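Local structure of Non-sulfated chondroitin lyase E66 (3VSN) at residues Ala189-Arg194 with Tyr254-Ser258. The protein cleaves non-sulfated chondroitin as a baculovirus envelope lyase, is essential for oral infectivity and may digest the chondroitin barrier of the host midgut. Residues are numbered along the deposited sequence; the frame is centred on the assembly and turned at random. Where two conformers were deposited one is given.
Sequences AGNSMR and YLINS
Met193 and Tyr254 meet where two helices of the alpha/alpha toroid of this polysaccharide lyase run nearly parallel: the axes of 189-194 and 254-258 make 19° and come no closer than 10.0 Å. No direct hydrogen bond joins them, so the first shell is van der Waals contact. The methyl of Met193 comes obliquely onto the phenol end of the ring, with CE 3.2 Å from Tyr254 OH and 3.4 Å from Tyr254 CZ, and the two side chains cross at about a right angle. Ala189 instead lies at the ring edge, near the plane, its CB 3.9 Å from Tyr254 CE1. Tyr254 CG stands anti to the backbone N (chi1 -174°), which carries the ring out across the gap, and a bend at chi3 of Met193 (-85°) helps bring CE to it. The same methyl also packs on Ser258 in the conformer given, Met193 CE to Ser258 CB 3.8 Å. Gly190 brings the backbones closest, its CA 6.2 Å from Ser258 CA.

Tyr254 is the catalytic proton donor, and Asn191, a proton acceptor of the active site, sits on the facing helix with its CB pointing away from 254-258. The contact thus holds two active-site residues on neighbouring helices, with Asp245 and Thr225 also touching the tyrosine. In the next shell, Ser192 OG and Met193 N both donate to Ala189 O. Arg194, salt-bridged to Glu146 and Glu51, is linked to 254-258 by a water. That water accepts from Arg194 NH1 in the guanidinium plane, gives a weak bond to Asn257 O, and makes a 3.0 Å bond to Ser258 OG of the same conformer.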
loop_
_atom_site.group_PDB
_atom_site.type_symbol
_atom_site.label_atom_id
_atom_site.label_comp_id
_atom_site.label_asym_id
_atom_site.label_seq_id
_atom_site.Cartn_x
_atom_site.Cartn_y
_atom_site.Cartn_z
ATOM N N ALA A 189 12.384 12.020 -12.265
ATOM C CA ALA A 189 11.533 11.192 -11.401
ATOM C C ALA A 189 12.130 10.937 -10.011
ATOM O O ALA A 189 12.580 11.877 -9.352
ATOM C CB ALA A 189 11.174 9.885 -12.106
ATOM N N GLY A 190 12.130 9.675 -9.578
ATOM C CA GLY A 190 12.600 9.289 -8.241
ATOM C C GLY A 190 14.047 9.661 -7.965
ATOM O O GLY A 190 14.379 10.140 -6.875
ATOM N N ASN A 191 14.907 9.433 -8.960
ATOM C CA ASN A 191 16.318 9.808 -8.879
ATOM C C ASN A 191 16.497 11.298 -8.596
ATOM O O ASN A 191 17.250 11.676 -7.701
ATOM C CB ASN A 191 17.061 9.427 -10.165
ATOM C CG ASN A 191 17.144 7.923 -10.386
ATOM O OD1 ASN A 191 17.114 7.129 -9.443
ATOM N ND2 ASN A 191 17.255 7.524 -11.645
ATOM N N SER A 192 15.786 12.136 -9.349
ATOM C CA SER A 192 15.902 13.590 -9.209
ATOM C C SER A 192 15.387 14.086 -7.857
ATOM O O SER A 192 15.930 15.036 -7.295
ATOM C CB SER A 192 15.213 14.320 -10.372
ATOM O OG SER A 192 13.806 14.390 -10.205
ATOM N N MET A 193 14.354 13.433 -7.329
ATOM C CA MET A 193 13.823 13.796 -6.013
ATOM C C MET A 193 14.850 13.583 -4.898
ATOM O O MET A 193 14.939 14.391 -3.975
ATOM C CB MET A 193 12.516 13.049 -5.721
ATOM C CG MET A 193 11.362 13.500 -6.605
ATOM S SD MET A 193 9.759 12.849 -6.098
ATOM C CE MET A 193 9.759 11.263 -6.918
ATOM N N ARG A 194 15.624 12.505 -5.003
ATOM C CA ARG A 194 16.723 12.228 -4.077
ATOM C C ARG A 194 17.828 13.275 -4.212
ATOM O O ARG A 194 18.252 13.864 -3.219
ATOM C CB ARG A 194 17.307 10.829 -4.320
ATOM C CG ARG A 194 16.341 9.671 -4.093
ATOM C CD ARG A 194 16.002 9.458 -2.621
ATOM N NE ARG A 194 17.130 8.938 -1.843
ATOM C CZ ARG A 194 17.492 7.657 -1.797
ATOM N NH1 ARG A 194 16.823 6.745 -2.491
ATOM N NH2 ARG A 194 18.528 7.286 -1.058
ATOM N N TYR A 254 6.663 4.045 -6.060
ATOM C CA TYR A 254 7.186 5.366 -6.428
ATOM C C TYR A 254 7.078 6.372 -5.282
ATOM O O TYR A 254 8.023 7.120 -5.009
ATOM C CB TYR A 254 6.462 5.900 -7.668
ATOM C CG TYR A 254 7.011 7.197 -8.234
ATOM C CD1 TYR A 254 8.222 7.225 -8.927
ATOM C CD2 TYR A 254 6.305 8.391 -8.098
ATOM C CE1 TYR A 254 8.719 8.410 -9.454
ATOM C CE2 TYR A 254 6.792 9.580 -8.629
ATOM C CZ TYR A 254 7.997 9.583 -9.307
ATOM O OH TYR A 254 8.484 10.766 -9.832
ATOM N N LEU A 255 5.924 6.389 -4.619
ATOM C CA LEU A 255 5.707 7.268 -3.474
ATOM C C LEU A 255 6.515 6.838 -2.258
ATOM O O LEU A 255 7.122 7.677 -1.596
ATOM C CB LEU A 255 4.220 7.353 -3.107
ATOM C CG LEU A 255 3.267 8.112 -4.032
ATOM C CD1 LEU A 255 1.893 8.204 -3.383
ATOM C CD2 LEU A 255 3.789 9.503 -4.364
ATOM N N ILE A 256 6.517 5.536 -1.968
ATOM C CA ILE A 256 7.222 4.997 -0.799
ATOM C C ILE A 256 8.724 5.304 -0.837
ATOM O O ILE A 256 9.305 5.702 0.180
ATOM C CB ILE A 256 6.971 3.479 -0.618
ATOM C CG1 ILE A 256 5.521 3.223 -0.179
ATOM C CG2 ILE A 256 7.936 2.877 0.401
ATOM C CD1 ILE A 256 5.079 1.775 -0.294
ATOM N N ASN A 257 9.335 5.140 -2.010
ATOM C CA ASN A 257 10.785 5.299 -2.165
ATOM C C ASN A 257 11.309 6.717 -1.973
ATOM O O ASN A 257 12.434 6.904 -1.506
ATOM C CB ASN A 257 11.238 4.784 -3.534
ATOM C CG ASN A 257 11.652 3.334 -3.498
ATOM O OD1 ASN A 257 12.652 2.973 -2.872
ATOM N ND2 ASN A 257 10.885 2.484 -4.173
ATOM N N SER A 258 10.495 7.706 -2.329
ATOM C CA SER A 258 10.957 9.089 -2.269
ATOM C C SER A 258 10.180 9.955 -1.280
ATOM O O SER A 258 10.471 11.145 -1.132
ATOM C CB SER A 258 10.983 9.712 -3.669
ATOM O OG SER A 258 12.025 9.141 -4.450
HETATM O O HOH W 1 14.261 7.114 -4.349
#